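Local coordinates for protein P450 epoxidase (PDB 1Q5E) that binds a haem as a member of the cytochrome P450 family, holding the porphyrin and its iron within a largely helical fold, at residues A[15-20]-A[301-306]; A[55-60]-A[313-318]; A[61-66]-A[358-363]; A[175-180]-A[254-259]. All coordinates share one frame; numbering follows the deposited sequence.

Three of the four contacts reach the haem: contacts 1, 3 and 4 touch it, whereas contact 2 lies toward the surface. Contacts 2 and 3 share helix 55-62 and meet where Y315 packs on V61; contacts 1 and 3 meet where T305 touches F62. Contact 4 stands apart, one of its two segments against the porphyrin, with its centre about 30 Å from that of contact 2. Buried contact 1 combines a hydrogen bond with an arginine stacked on a phenylalanine, contact 2 is a sparse meeting of ring edge, sulfur and carboxylate, partly buried contact 3 lays F62 and R63 on the haem-binding loop, and buried contact 4 brings polar groups close without a bond between them.

Contact 1. Residues A[15-20]-A[301-306]; sequences FDFKPF and LRIGTV. With HEM (protoporphyrin IX containing Fe), chain B.
The backbones of segments 15-20 and 301-306 come nearest at P19 and R302, whose CA atoms are 6.5 Å apart, so the contact is made mainly by side chains reaching to backbone and ring. R302 supplies most of the hold. Its NH1 donates to P19 O at 2.5 Å with an N-H...O angle of 162°; the oxygen lies in the guanidinium plane, and the donor is tilted 20° from the carbonyl plane. The same guanidinium lies flat on the F20 ring, centres 4.6 Å apart and planes 9° from parallel, while R302 CD sits over that face, 3.8 Å from the ring centroid, as a CH-pi contact. A bend at chi3 lets CD and the guanidinium share the one face and still leaves NH1 aimed at the carbonyl, so bond and stack together fix the rotation of the group. Beside this polar patch, I303 CG2 meets the edge of F17, 3.7 Å from CE2, and CG1 of I303 approaches P19 CB. T305 OG1 gives a weak hydrogen bond to the haem propionate oxygen O2A. F17 has W44 and F42 edge-to-face against it and packs on I32 and L35 of helix 29-38. I303 and T305 pair through the backbone with I330 and L328, and F17 touches L329, which sets the N-terminal loop beside strand 325-329 and the start of strand 304-309 in the mixed sheet.

Contact 2. Residues A[55-60]-A[313-318]; sequences YHDVSA and LEYCGA
A small surface contact sets D57 and A60 of helix 55-62 against Y315 and C316, in the loop that joins strands 304-309 and 325-329 of the mixed sheet. In P450 terms this is the B helix, which follows the first two strands of that sheet, lying beside a connection between two of its later ones. The loop folds back on itself: L313 pairs through the backbone with I320, and C316 and G317 both take positive phi, which turns the chain tightly just after Y315. The closest CA atoms across the contact, those of D57 and C316, are still 8.3 Å apart, leaving side chains to fill the space between. Y315 reaches over with its ring edge foremost. D57 CB lies near the ring plane, 3.8 Å from CE2, and A60 CB, also near the ring plane, lies toward the hydroxyl end, 4.3 Å from CZ. The phenolic OH lies near the D57 carbonyl, but at 3.5 Å from OH to D57 O this is at most a weak hydrogen bond, and the place of that oxygen is uncertain. Y315 also packs on L52 of strand 49-52 and on V61, which ties the ring to both sheet and helix. The D57 carboxylate, its CG beside the backbone N (chi1 -51°), faces the cysteine: C316 SG lies 3.6 Å from D57 OD1.

Contact 3. Residues A[61-66]-A[358-363]; sequences VFRDER and YGRGPH. With HEM (protoporphyrin IX containing Fe), chain B.
F62 lies with one ring face over the backbone of R360, whose N stands 3.9 Å above the ring centre; R360 CB packs 3.8 Å from F62 CB, and the guanidinium leads off away from the ring. At the ring edge, in plane, comes the haem propionate oxygen O2A. R63 approaches the same loop differently. Its guanidinium is laid across the peptide, with G361 N 3.6 Å above its centre, and NH2 comes 3.4 Å from R360 CD. The two guanidinium planes stand 74° apart, with R63 NH2 and R360 NE 4.1 Å from each other as like charges close together. R360 folds back at chi2 (-74°), and bonds from NH1 to G359 O, at 3.0 Å, and to S355 O hold its end in place. H363 ND1 faces propionate oxygen O2D, modelled too close for the hydrogen bond to be judged in detail; R307 and H103 also bond the haem. Segment 358-363 runs on to C365, two residues past H363, and matches the glycine-containing Cys-loop of P450s, whose cysteine typically ligates the haem iron.

Contact 4. Residues A[175-180]-A[254-259]; sequences FGSATA and AGTDTT. With HEM (protoporphyrin IX containing Fe), chain B.
S177 CB faces the D257 carboxylate across the contact, 3.9 Å from OD1 and a little farther from OD2. One atom on, S177 OG lies 3.5 Å from D257 OD1 and near T256 CG2, yet no hydrogen bond crosses here. With OG beside its own backbone N (chi1 -43°), the hydroxyl is instead bonded to R173 O, one turn earlier in helix 169-183. The other oxygen of D257, OD2, meets S177 CA and, at 4.1 Å, A180 CB, and the side chain of D257 also touches H400 and F403. G176, having no side chain, lets T256 draw close, with OG1 4.4 Å from its CA; that hydroxyl is bonded to I252 O. The sequence AGTDT is the P450 I-helix signature, and here the helix breaks: helix 241-254 ends, G255 leaves helical angles, and a new helix runs on from D257. Segment 175-180 belongs to the F helix, packed across this break. T258 OG1 spans the break by donating to A254 O at 3.0 Å, the donor tilted 22° from the carbonyl plane. The porphyrin lies against the same residues, with G255 CA 3.5 Å from haem C2C. T258 CB comes against C3B, and the A254 methyl CB lies 3.7 Å from C1D.

Contact 1. Residues A[15-20]-A[301-306]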
# COMPACT_ATOMS: atom_id res chain seq x y z
N PHE A 15 -11.11 -25.30 -1.03
CA PHE A 15 -10.33 -25.94 0.03
C PHE A 15 -9.07 -25.18 0.41
O PHE A 15 -9.11 -24.22 1.18
CB PHE A 15 -9.95 -27.38 -0.35
CG PHE A 15 -11.03 -28.40 -0.09
CD1 PHE A 15 -12.37 -28.10 -0.36
CD2 PHE A 15 -10.70 -29.66 0.41
CE1 PHE A 15 -13.38 -29.02 -0.12
CE2 PHE A 15 -11.70 -30.61 0.66
CZ PHE A 15 -13.05 -30.29 0.40
N ASP A 16 -7.95 -25.64 -0.15
CA ASP A 16 -6.64 -25.17 0.26
C ASP A 16 -6.47 -23.69 -0.07
O ASP A 16 -7.27 -23.13 -0.82
CB ASP A 16 -5.54 -26.02 -0.42
CG ASP A 16 -5.04 -27.17 0.46
OD1 ASP A 16 -5.87 -27.84 1.13
OD2 ASP A 16 -3.83 -27.49 0.52
N PHE A 17 -5.43 -23.08 0.50
CA PHE A 17 -5.09 -21.68 0.31
C PHE A 17 -3.81 -21.49 1.10
O PHE A 17 -3.86 -21.41 2.32
CB PHE A 17 -6.19 -20.77 0.87
CG PHE A 17 -6.13 -19.31 0.40
CD1 PHE A 17 -5.99 -18.98 -0.94
CD2 PHE A 17 -6.26 -18.26 1.32
CE1 PHE A 17 -5.97 -17.63 -1.34
CE2 PHE A 17 -6.23 -16.94 0.90
CZ PHE A 17 -6.09 -16.63 -0.42
N LYS A 18 -2.68 -21.43 0.41
CA LYS A 18 -1.38 -21.30 1.04
C LYS A 18 -0.72 -19.96 0.71
O LYS A 18 0.31 -19.93 0.03
CB LYS A 18 -0.47 -22.44 0.59
CG LYS A 18 -1.21 -23.76 0.33
CD LYS A 18 -0.25 -24.94 0.26
CE LYS A 18 -0.99 -26.24 0.49
NZ LYS A 18 -0.10 -27.42 0.46
N PRO A 19 -1.30 -18.86 1.17
CA PRO A 19 -0.76 -17.52 0.91
C PRO A 19 0.59 -17.25 1.56
O PRO A 19 1.11 -16.12 1.47
CB PRO A 19 -1.84 -16.58 1.46
CG PRO A 19 -3.10 -17.43 1.43
CD PRO A 19 -2.58 -18.78 1.90
N PHE A 20 1.18 -18.26 2.19
CA PHE A 20 2.53 -18.08 2.70
C PHE A 20 3.45 -19.18 2.23
O PHE A 20 4.63 -19.21 2.60
CB PHE A 20 2.53 -17.94 4.22
CG PHE A 20 2.00 -16.62 4.70
CD1 PHE A 20 0.65 -16.44 4.93
CD2 PHE A 20 2.86 -15.55 4.92
CE1 PHE A 20 0.17 -15.23 5.36
CE2 PHE A 20 2.39 -14.32 5.36
CZ PHE A 20 1.04 -14.16 5.59
N LEU A 301 -0.30 -6.94 -3.32
CA LEU A 301 -0.84 -7.66 -2.16
C LEU A 301 -0.64 -9.22 -2.15
O LEU A 301 -0.33 -9.83 -3.17
CB LEU A 301 -2.31 -7.34 -1.92
CG LEU A 301 -2.60 -5.88 -1.87
CD1 LEU A 301 -4.07 -5.72 -2.07
CD2 LEU A 301 -2.15 -5.36 -0.55
N ARG A 302 -0.82 -9.80 -0.96
CA ARG A 302 -0.75 -11.23 -0.72
C ARG A 302 -2.16 -11.80 -0.74
O ARG A 302 -2.42 -12.81 -1.39
CB ARG A 302 -0.16 -11.52 0.66
CG ARG A 302 0.36 -12.95 0.83
CD ARG A 302 1.23 -13.18 2.07
NE ARG A 302 2.60 -12.75 1.84
CZ ARG A 302 3.55 -13.55 1.40
NH1 ARG A 302 3.27 -14.83 1.19
NH2 ARG A 302 4.77 -13.08 1.19
N ILE A 303 -3.06 -11.19 0.03
CA ILE A 303 -4.45 -11.64 0.04
C ILE A 303 -5.41 -10.54 -0.40
O ILE A 303 -6.24 -10.77 -1.27
CB ILE A 303 -4.87 -12.13 1.42
CG1 ILE A 303 -3.66 -12.61 2.22
CG2 ILE A 303 -5.96 -13.22 1.28
CD1 ILE A 303 -4.00 -13.11 3.59
N GLY A 304 -5.31 -9.35 0.19
CA GLY A 304 -6.20 -8.28 -0.22
C GLY A 304 -6.48 -7.28 0.88
O GLY A 304 -5.57 -6.82 1.57
N THR A 305 -7.75 -6.94 1.03
CA THR A 305 -8.17 -5.96 2.00
C THR A 305 -9.26 -6.62 2.87
O THR A 305 -9.94 -7.56 2.41
CB THR A 305 -8.68 -4.70 1.25
OG1 THR A 305 -8.88 -3.62 2.19
CG2 THR A 305 -10.03 -4.95 0.61
N VAL A 306 -9.42 -6.14 4.11
CA VAL A 306 -10.31 -6.80 5.09
C VAL A 306 -11.52 -6.02 5.55
O VAL A 306 -11.42 -4.84 5.93
CB VAL A 306 -9.59 -7.23 6.36
CG1 VAL A 306 -8.46 -8.19 6.03
CG2 VAL A 306 -9.07 -6.00 7.10
CHA HEM B . -5.88 3.22 1.54
CHB HEM B . -3.22 1.00 -1.83
CHC HEM B . -0.03 4.63 -1.52
CHD HEM B . -2.36 6.42 2.20
C1A HEM B . -5.48 2.36 0.52
C2A HEM B . -6.31 1.28 0.02
C3A HEM B . -5.58 0.65 -0.91
C4A HEM B . -4.29 1.34 -1.03
CMA HEM B . -6.06 -0.57 -1.70
CAA HEM B . -7.76 0.96 0.49
CBA HEM B . -7.90 -0.24 1.43
CGA HEM B . -9.37 -0.42 1.80
O1A HEM B . -9.84 0.06 2.85
O2A HEM B . -10.11 -1.07 1.03
C1B HEM B . -2.10 1.80 -2.00
C2B HEM B . -1.04 1.56 -2.97
C3B HEM B . -0.17 2.57 -2.87
C4B HEM B . -0.66 3.46 -1.86
CMB HEM B . -0.94 0.33 -3.91
CAB HEM B . 1.12 2.80 -3.65
CBB HEM B . 1.48 2.07 -4.71
C1C HEM B . -0.39 5.49 -0.52
C2C HEM B . 0.31 6.72 -0.11
C3C HEM B . -0.37 7.20 0.94
C4C HEM B . -1.48 6.30 1.19
CMC HEM B . 1.57 7.29 -0.77
CAC HEM B . -0.13 8.42 1.78
CBC HEM B . 0.81 9.33 1.46
C1D HEM B . -3.49 5.66 2.39
C2D HEM B . -4.33 5.89 3.52
C3D HEM B . -5.48 4.92 3.38
C4D HEM B . -5.15 4.18 2.14
CMD HEM B . -4.06 6.94 4.60
CAD HEM B . -6.66 4.83 4.41
CBD HEM B . -8.00 5.21 3.75
CGD HEM B . -9.07 5.64 4.74
O1D HEM B . -9.16 6.88 5.03
O2D HEM B . -9.82 4.79 5.28
NA HEM B . -4.25 2.38 -0.15
NB HEM B . -1.85 2.98 -1.34
NC HEM B . -1.48 5.27 0.27
ND HEM B . -4.01 4.66 1.57
FE HEM B . -2.97 3.93 -0.05

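Contact 2. Residues A[55-60]-A[313-318]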
# COMPACT_ATOMS: atom_id res chain seq x y z
N TYR A 55 -14.53 -10.77 -9.16
CA TYR A 55 -14.52 -9.33 -9.27
C TYR A 55 -15.76 -8.58 -8.73
O TYR A 55 -15.65 -7.79 -7.81
CB TYR A 55 -14.25 -8.94 -10.73
CG TYR A 55 -14.02 -7.47 -10.89
CD1 TYR A 55 -12.75 -6.92 -10.80
CD2 TYR A 55 -15.09 -6.61 -11.06
CE1 TYR A 55 -12.56 -5.55 -10.90
CE2 TYR A 55 -14.91 -5.25 -11.19
CZ TYR A 55 -13.65 -4.74 -11.10
OH TYR A 55 -13.50 -3.39 -11.21
N HIS A 56 -16.92 -8.80 -9.33
CA HIS A 56 -18.12 -8.03 -8.98
C HIS A 56 -18.62 -8.25 -7.56
O HIS A 56 -19.35 -7.41 -7.02
CB HIS A 56 -19.28 -8.33 -9.93
CG HIS A 56 -19.04 -7.89 -11.34
ND1 HIS A 56 -18.42 -8.69 -12.28
CD2 HIS A 56 -19.34 -6.73 -11.97
CE1 HIS A 56 -18.34 -8.04 -13.43
NE2 HIS A 56 -18.89 -6.85 -13.27
N ASP A 57 -18.24 -9.36 -6.95
CA ASP A 57 -18.54 -9.54 -5.55
C ASP A 57 -17.52 -8.77 -4.70
O ASP A 57 -17.90 -8.07 -3.74
CB ASP A 57 -18.55 -11.02 -5.16
CG ASP A 57 -19.42 -11.88 -6.08
OD1 ASP A 57 -20.55 -11.45 -6.41
OD2 ASP A 57 -19.05 -13.02 -6.47
N VAL A 58 -16.24 -8.91 -5.03
CA VAL A 58 -15.20 -8.12 -4.37
C VAL A 58 -15.49 -6.61 -4.36
O VAL A 58 -15.31 -5.94 -3.35
CB VAL A 58 -13.81 -8.32 -5.02
CG1 VAL A 58 -12.89 -7.11 -4.73
CG2 VAL A 58 -13.15 -9.63 -4.52
N SER A 59 -15.97 -6.10 -5.49
CA SER A 59 -16.22 -4.67 -5.66
C SER A 59 -17.40 -4.14 -4.90
O SER A 59 -17.39 -3.01 -4.45
CB SER A 59 -16.43 -4.34 -7.14
OG SER A 59 -16.74 -2.98 -7.30
N ALA A 60 -18.43 -4.96 -4.82
CA ALA A 60 -19.70 -4.60 -4.22
C ALA A 60 -19.54 -4.45 -2.70
O ALA A 60 -20.17 -3.60 -2.06
CB ALA A 60 -20.68 -5.68 -4.53
N LEU A 313 -25.92 -12.35 7.23
CA LEU A 313 -26.39 -12.27 5.85
C LEU A 313 -25.79 -13.49 5.20
O LEU A 313 -25.03 -14.22 5.85
CB LEU A 313 -25.87 -11.02 5.15
CG LEU A 313 -24.36 -10.72 5.24
CD1 LEU A 313 -23.65 -10.92 3.90
CD2 LEU A 313 -24.10 -9.31 5.76
N GLU A 314 -26.14 -13.68 3.92
CA GLU A 314 -25.63 -14.79 3.10
C GLU A 314 -25.21 -14.34 1.71
O GLU A 314 -25.84 -14.70 0.71
CB GLU A 314 -26.65 -15.92 2.99
CG GLU A 314 -26.42 -17.07 3.96
CD GLU A 314 -27.55 -18.09 3.92
OE1 GLU A 314 -27.44 -19.12 4.63
OE2 GLU A 314 -28.52 -17.85 3.18
N TYR A 315 -24.13 -13.57 1.66
CA TYR A 315 -23.49 -13.12 0.42
C TYR A 315 -23.08 -14.33 -0.42
O TYR A 315 -22.15 -15.08 -0.06
CB TYR A 315 -22.27 -12.22 0.73
CG TYR A 315 -21.99 -11.14 -0.32
CD1 TYR A 315 -22.86 -10.07 -0.49
CD2 TYR A 315 -20.86 -11.20 -1.14
CE1 TYR A 315 -22.63 -9.10 -1.44
CE2 TYR A 315 -20.61 -10.22 -2.11
CZ TYR A 315 -21.51 -9.17 -2.25
OH TYR A 315 -21.32 -8.19 -3.18
N CYS A 316 -23.78 -14.52 -1.53
CA CYS A 316 -23.43 -15.56 -2.49
C CYS A 316 -23.23 -16.93 -1.80
O CYS A 316 -22.16 -17.54 -1.91
CB CYS A 316 -22.17 -15.16 -3.27
SG CYS A 316 -22.29 -13.60 -4.18
N GLY A 317 -24.27 -17.40 -1.10
CA GLY A 317 -24.26 -18.71 -0.46
C GLY A 317 -23.30 -18.84 0.71
O GLY A 317 -22.44 -19.70 0.74
N ALA A 318 -23.46 -17.97 1.70
CA ALA A 318 -22.61 -18.05 2.87
C ALA A 318 -23.09 -17.14 4.02
O ALA A 318 -22.86 -15.93 4.02
CB ALA A 318 -21.17 -17.74 2.48

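Contact 3. Residues A[61-66]-A[358-363]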
# COMPACT_ATOMS: atom_id res chain seq x y z
N VAL A 61 -18.69 -5.30 -2.13
CA VAL A 61 -18.40 -5.22 -0.70
C VAL A 61 -17.77 -3.91 -0.26
O VAL A 61 -17.99 -3.45 0.87
CB VAL A 61 -17.48 -6.31 -0.32
CG1 VAL A 61 -17.39 -6.36 1.19
CG2 VAL A 61 -18.02 -7.59 -0.92
N PHE A 62 -16.97 -3.34 -1.18
CA PHE A 62 -16.24 -2.10 -0.98
C PHE A 62 -17.21 -0.99 -0.67
O PHE A 62 -17.15 -0.41 0.40
CB PHE A 62 -15.48 -1.76 -2.26
CG PHE A 62 -14.02 -2.10 -2.20
CD1 PHE A 62 -13.24 -1.68 -1.15
CD2 PHE A 62 -13.43 -2.82 -3.22
CE1 PHE A 62 -11.93 -1.98 -1.12
CE2 PHE A 62 -12.11 -3.13 -3.20
CZ PHE A 62 -11.35 -2.71 -2.14
N ARG A 63 -18.09 -0.69 -1.63
CA ARG A 63 -19.07 0.40 -1.50
C ARG A 63 -20.31 -0.11 -0.72
O ARG A 63 -21.38 0.49 -0.79
CB ARG A 63 -19.49 0.98 -2.90
CG ARG A 63 -18.36 1.31 -3.96
CD ARG A 63 -18.48 2.75 -4.71
NE ARG A 63 -17.33 3.10 -5.61
CZ ARG A 63 -16.84 4.34 -5.82
NH1 ARG A 63 -17.40 5.36 -5.20
NH2 ARG A 63 -15.82 4.56 -6.64
N ASP A 64 -20.16 -1.21 0.01
CA ASP A 64 -21.25 -1.81 0.77
C ASP A 64 -21.25 -1.35 2.23
O ASP A 64 -20.26 -1.48 2.94
CB ASP A 64 -21.18 -3.34 0.72
CG ASP A 64 -22.40 -4.01 1.36
OD1 ASP A 64 -22.51 -5.26 1.24
OD2 ASP A 64 -23.30 -3.40 1.99
N GLU A 65 -22.37 -0.80 2.66
CA GLU A 65 -22.45 -0.19 3.97
C GLU A 65 -22.81 -1.23 5.01
O GLU A 65 -22.91 -0.94 6.20
CB GLU A 65 -23.48 0.94 3.96
CG GLU A 65 -23.41 1.83 2.73
CD GLU A 65 -24.16 1.27 1.49
OE1 GLU A 65 -24.02 0.05 1.15
OE2 GLU A 65 -24.87 2.07 0.83
N ARG A 66 -23.03 -2.45 4.54
CA ARG A 66 -23.41 -3.54 5.42
C ARG A 66 -22.17 -4.08 6.11
O ARG A 66 -22.23 -4.60 7.20
CB ARG A 66 -24.14 -4.64 4.63
CG ARG A 66 -25.33 -5.26 5.37
CD ARG A 66 -26.54 -5.48 4.49
NE ARG A 66 -26.21 -5.67 3.08
CZ ARG A 66 -25.64 -6.76 2.57
NH1 ARG A 66 -25.33 -7.78 3.36
NH2 ARG A 66 -25.40 -6.83 1.27
N TYR A 358 -6.33 0.71 -5.96
CA TYR A 358 -6.42 1.75 -4.93
C TYR A 358 -7.79 1.82 -4.29
O TYR A 358 -8.14 2.83 -3.67
CB TYR A 358 -5.99 3.11 -5.46
CG TYR A 358 -4.60 3.17 -6.05
CD1 TYR A 358 -4.39 3.04 -7.45
CD2 TYR A 358 -3.48 3.36 -5.23
CE1 TYR A 358 -3.11 3.11 -8.00
CE2 TYR A 358 -2.19 3.43 -5.77
CZ TYR A 358 -2.02 3.32 -7.13
OH TYR A 358 -0.76 3.39 -7.63
N GLY A 359 -8.55 0.75 -4.42
CA GLY A 359 -9.79 0.61 -3.70
C GLY A 359 -10.97 1.38 -4.26
O GLY A 359 -10.88 2.03 -5.32
N ARG A 360 -12.08 1.29 -3.53
CA ARG A 360 -13.31 1.92 -3.93
C ARG A 360 -14.03 2.41 -2.67
O ARG A 360 -13.71 1.96 -1.56
CB ARG A 360 -14.18 0.91 -4.68
CG ARG A 360 -13.73 0.61 -6.09
CD ARG A 360 -14.05 1.73 -6.99
NE ARG A 360 -13.86 1.39 -8.39
CZ ARG A 360 -12.68 1.28 -8.95
NH1 ARG A 360 -11.58 1.45 -8.22
NH2 ARG A 360 -12.60 1.02 -10.24
N GLY A 361 -15.01 3.30 -2.84
CA GLY A 361 -15.80 3.80 -1.74
C GLY A 361 -15.14 4.87 -0.85
O GLY A 361 -14.14 5.49 -1.23
N PRO A 362 -15.72 5.11 0.33
CA PRO A 362 -15.19 6.14 1.23
C PRO A 362 -13.73 6.05 1.61
O PRO A 362 -13.16 7.10 1.80
CB PRO A 362 -16.11 6.09 2.45
CG PRO A 362 -17.00 4.87 2.24
CD PRO A 362 -16.99 4.53 0.83
N HIS A 363 -13.12 4.87 1.70
CA HIS A 363 -11.72 4.77 2.11
C HIS A 363 -10.78 4.67 0.91
O HIS A 363 -9.63 4.26 1.06
CB HIS A 363 -11.47 3.53 2.98
CG HIS A 363 -12.39 3.43 4.15
ND1 HIS A 363 -12.05 3.90 5.41
CD2 HIS A 363 -13.64 2.93 4.26
CE1 HIS A 363 -13.05 3.69 6.24
NE2 HIS A 363 -14.03 3.11 5.57
CHA HEM B . -5.88 3.22 1.54
CHB HEM B . -3.22 1.00 -1.83
CHC HEM B . -0.03 4.63 -1.52
CHD HEM B . -2.36 6.42 2.20
C1A HEM B . -5.48 2.36 0.52
C2A HEM B . -6.31 1.28 0.02
C3A HEM B . -5.58 0.65 -0.91
C4A HEM B . -4.29 1.34 -1.03
CMA HEM B . -6.06 -0.57 -1.70
CAA HEM B . -7.76 0.96 0.49
CBA HEM B . -7.90 -0.24 1.43
CGA HEM B . -9.37 -0.42 1.80
O1A HEM B . -9.84 0.06 2.85
O2A HEM B . -10.11 -1.07 1.03
C1B HEM B . -2.10 1.80 -2.00
C2B HEM B . -1.04 1.56 -2.97
C3B HEM B . -0.17 2.57 -2.87
C4B HEM B . -0.66 3.46 -1.86
CMB HEM B . -0.94 0.33 -3.91
CAB HEM B . 1.12 2.80 -3.65
CBB HEM B . 1.48 2.07 -4.71
C1C HEM B . -0.39 5.49 -0.52
C2C HEM B . 0.31 6.72 -0.11
C3C HEM B . -0.37 7.20 0.94
C4C HEM B . -1.48 6.30 1.19
CMC HEM B . 1.57 7.29 -0.77
CAC HEM B . -0.13 8.42 1.78
CBC HEM B . 0.81 9.33 1.46
C1D HEM B . -3.49 5.66 2.39
C2D HEM B . -4.33 5.89 3.52
C3D HEM B . -5.48 4.92 3.38
C4D HEM B . -5.15 4.18 2.14
CMD HEM B . -4.06 6.94 4.60
CAD HEM B . -6.66 4.83 4.41
CBD HEM B . -8.00 5.21 3.75
CGD HEM B . -9.07 5.64 4.74
O1D HEM B . -9.16 6.88 5.03
O2D HEM B . -9.82 4.79 5.28
NA HEM B . -4.25 2.38 -0.15
NB HEM B . -1.85 2.98 -1.34
NC HEM B . -1.48 5.27 0.27
ND HEM B . -4.01 4.66 1.57
FE HEM B . -2.97 3.93 -0.05

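Contact 4. Residues A[175-180]-A[254-259]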
# COMPACT_ATOMS: atom_id res chain seq x y z
N PHE A 175 9.72 3.33 10.94
CA PHE A 175 8.47 3.45 11.69
C PHE A 175 7.21 2.92 10.94
O PHE A 175 6.37 2.18 11.50
CB PHE A 175 8.24 4.88 12.16
CG PHE A 175 6.88 5.10 12.69
CD1 PHE A 175 6.56 4.64 13.95
CD2 PHE A 175 5.89 5.69 11.91
CE1 PHE A 175 5.27 4.77 14.46
CE2 PHE A 175 4.61 5.86 12.38
CZ PHE A 175 4.29 5.38 13.68
N GLY A 176 7.09 3.30 9.68
CA GLY A 176 6.00 2.85 8.85
C GLY A 176 6.05 1.37 8.52
O GLY A 176 5.02 0.71 8.56
N SER A 177 7.23 0.86 8.20
CA SER A 177 7.37 -0.57 7.92
C SER A 177 6.91 -1.36 9.11
O SER A 177 6.14 -2.31 8.99
CB SER A 177 8.83 -0.93 7.64
OG SER A 177 9.41 0.04 6.81
N ALA A 178 7.38 -0.94 10.28
CA ALA A 178 7.06 -1.62 11.55
C ALA A 178 5.57 -1.61 11.75
O ALA A 178 4.92 -2.64 11.88
CB ALA A 178 7.80 -0.92 12.75
N THR A 179 5.03 -0.41 11.74
CA THR A 179 3.60 -0.23 11.88
C THR A 179 2.75 -1.02 10.86
O THR A 179 1.77 -1.65 11.26
CB THR A 179 3.31 1.22 11.78
OG1 THR A 179 3.90 1.86 12.93
CG2 THR A 179 1.80 1.49 11.79
N ALA A 180 3.12 -1.01 9.57
CA ALA A 180 2.31 -1.76 8.60
C ALA A 180 2.28 -3.23 8.95
O ALA A 180 1.23 -3.85 8.86
CB ALA A 180 2.79 -1.59 7.15
N ALA A 254 0.94 3.74 5.79
CA ALA A 254 0.18 3.26 4.63
C ALA A 254 0.85 3.56 3.29
O ALA A 254 0.55 2.90 2.27
CB ALA A 254 -1.22 3.81 4.65
N GLY A 255 1.75 4.53 3.26
CA GLY A 255 2.36 4.86 1.99
C GLY A 255 3.87 4.68 1.98
O GLY A 255 4.58 5.43 1.32
N THR A 256 4.35 3.67 2.70
CA THR A 256 5.78 3.42 2.74
C THR A 256 6.11 2.17 1.92
O THR A 256 6.70 2.24 0.87
CB THR A 256 6.27 3.32 4.25
OG1 THR A 256 6.40 4.64 4.82
CG2 THR A 256 7.64 2.72 4.38
N ASP A 257 5.74 1.00 2.42
CA ASP A 257 6.07 -0.23 1.69
C ASP A 257 5.29 -0.23 0.38
O ASP A 257 5.82 -0.61 -0.68
CB ASP A 257 5.79 -1.52 2.52
CG ASP A 257 6.59 -1.57 3.86
OD1 ASP A 257 7.69 -0.95 3.96
OD2 ASP A 257 6.17 -2.24 4.87
N THR A 258 4.04 0.20 0.41
CA THR A 258 3.26 0.14 -0.81
C THR A 258 4.05 0.77 -1.96
O THR A 258 4.18 0.17 -3.03
CB THR A 258 1.92 0.87 -0.69
OG1 THR A 258 2.15 2.18 -0.18
CG2 THR A 258 0.99 0.16 0.30
N THR A 259 4.57 1.96 -1.77
CA THR A 259 5.14 2.63 -2.90
C THR A 259 6.41 1.92 -3.28
O THR A 259 6.76 1.80 -4.45
CB THR A 259 5.44 4.09 -2.56
OG1 THR A 259 4.24 4.78 -2.17
CG2 THR A 259 6.03 4.83 -3.80
CHA HEM B . -5.88 3.22 1.54
CHB HEM B . -3.22 1.00 -1.83
CHC HEM B . -0.03 4.63 -1.52
CHD HEM B . -2.36 6.42 2.20
C1A HEM B . -5.48 2.36 0.52
C2A HEM B . -6.31 1.28 0.02
C3A HEM B . -5.58 0.65 -0.91
C4A HEM B . -4.29 1.34 -1.03
CMA HEM B . -6.06 -0.57 -1.70
CAA HEM B . -7.76 0.96 0.49
CBA HEM B . -7.90 -0.24 1.43
CGA HEM B . -9.37 -0.42 1.80
O1A HEM B . -9.84 0.06 2.85
O2A HEM B . -10.11 -1.07 1.03
C1B HEM B . -2.10 1.80 -2.00
C2B HEM B . -1.04 1.56 -2.97
C3B HEM B . -0.17 2.57 -2.87
C4B HEM B . -0.66 3.46 -1.86
CMB HEM B . -0.94 0.33 -3.91
CAB HEM B . 1.12 2.80 -3.65
CBB HEM B . 1.48 2.07 -4.71
C1C HEM B . -0.39 5.49 -0.52
C2C HEM B . 0.31 6.72 -0.11
C3C HEM B . -0.37 7.20 0.94
C4C HEM B . -1.48 6.30 1.19
CMC HEM B . 1.57 7.29 -0.77
CAC HEM B . -0.13 8.42 1.78
CBC HEM B . 0.81 9.33 1.46
C1D HEM B . -3.49 5.66 2.39
C2D HEM B . -4.33 5.89 3.52
C3D HEM B . -5.48 4.92 3.38
C4D HEM B . -5.15 4.18 2.14
CMD HEM B . -4.06 6.94 4.60
CAD HEM B . -6.66 4.83 4.41
CBD HEM B . -8.00 5.21 3.75
CGD HEM B . -9.07 5.64 4.74
O1D HEM B . -9.16 6.88 5.03
O2D HEM B . -9.82 4.79 5.28
NA HEM B . -4.25 2.38 -0.15
NB HEM B . -1.85 2.98 -1.34
NC HEM B . -1.48 5.27 0.27
ND HEM B . -4.01 4.66 1.57
FE HEM B . -2.97 3.93 -0.05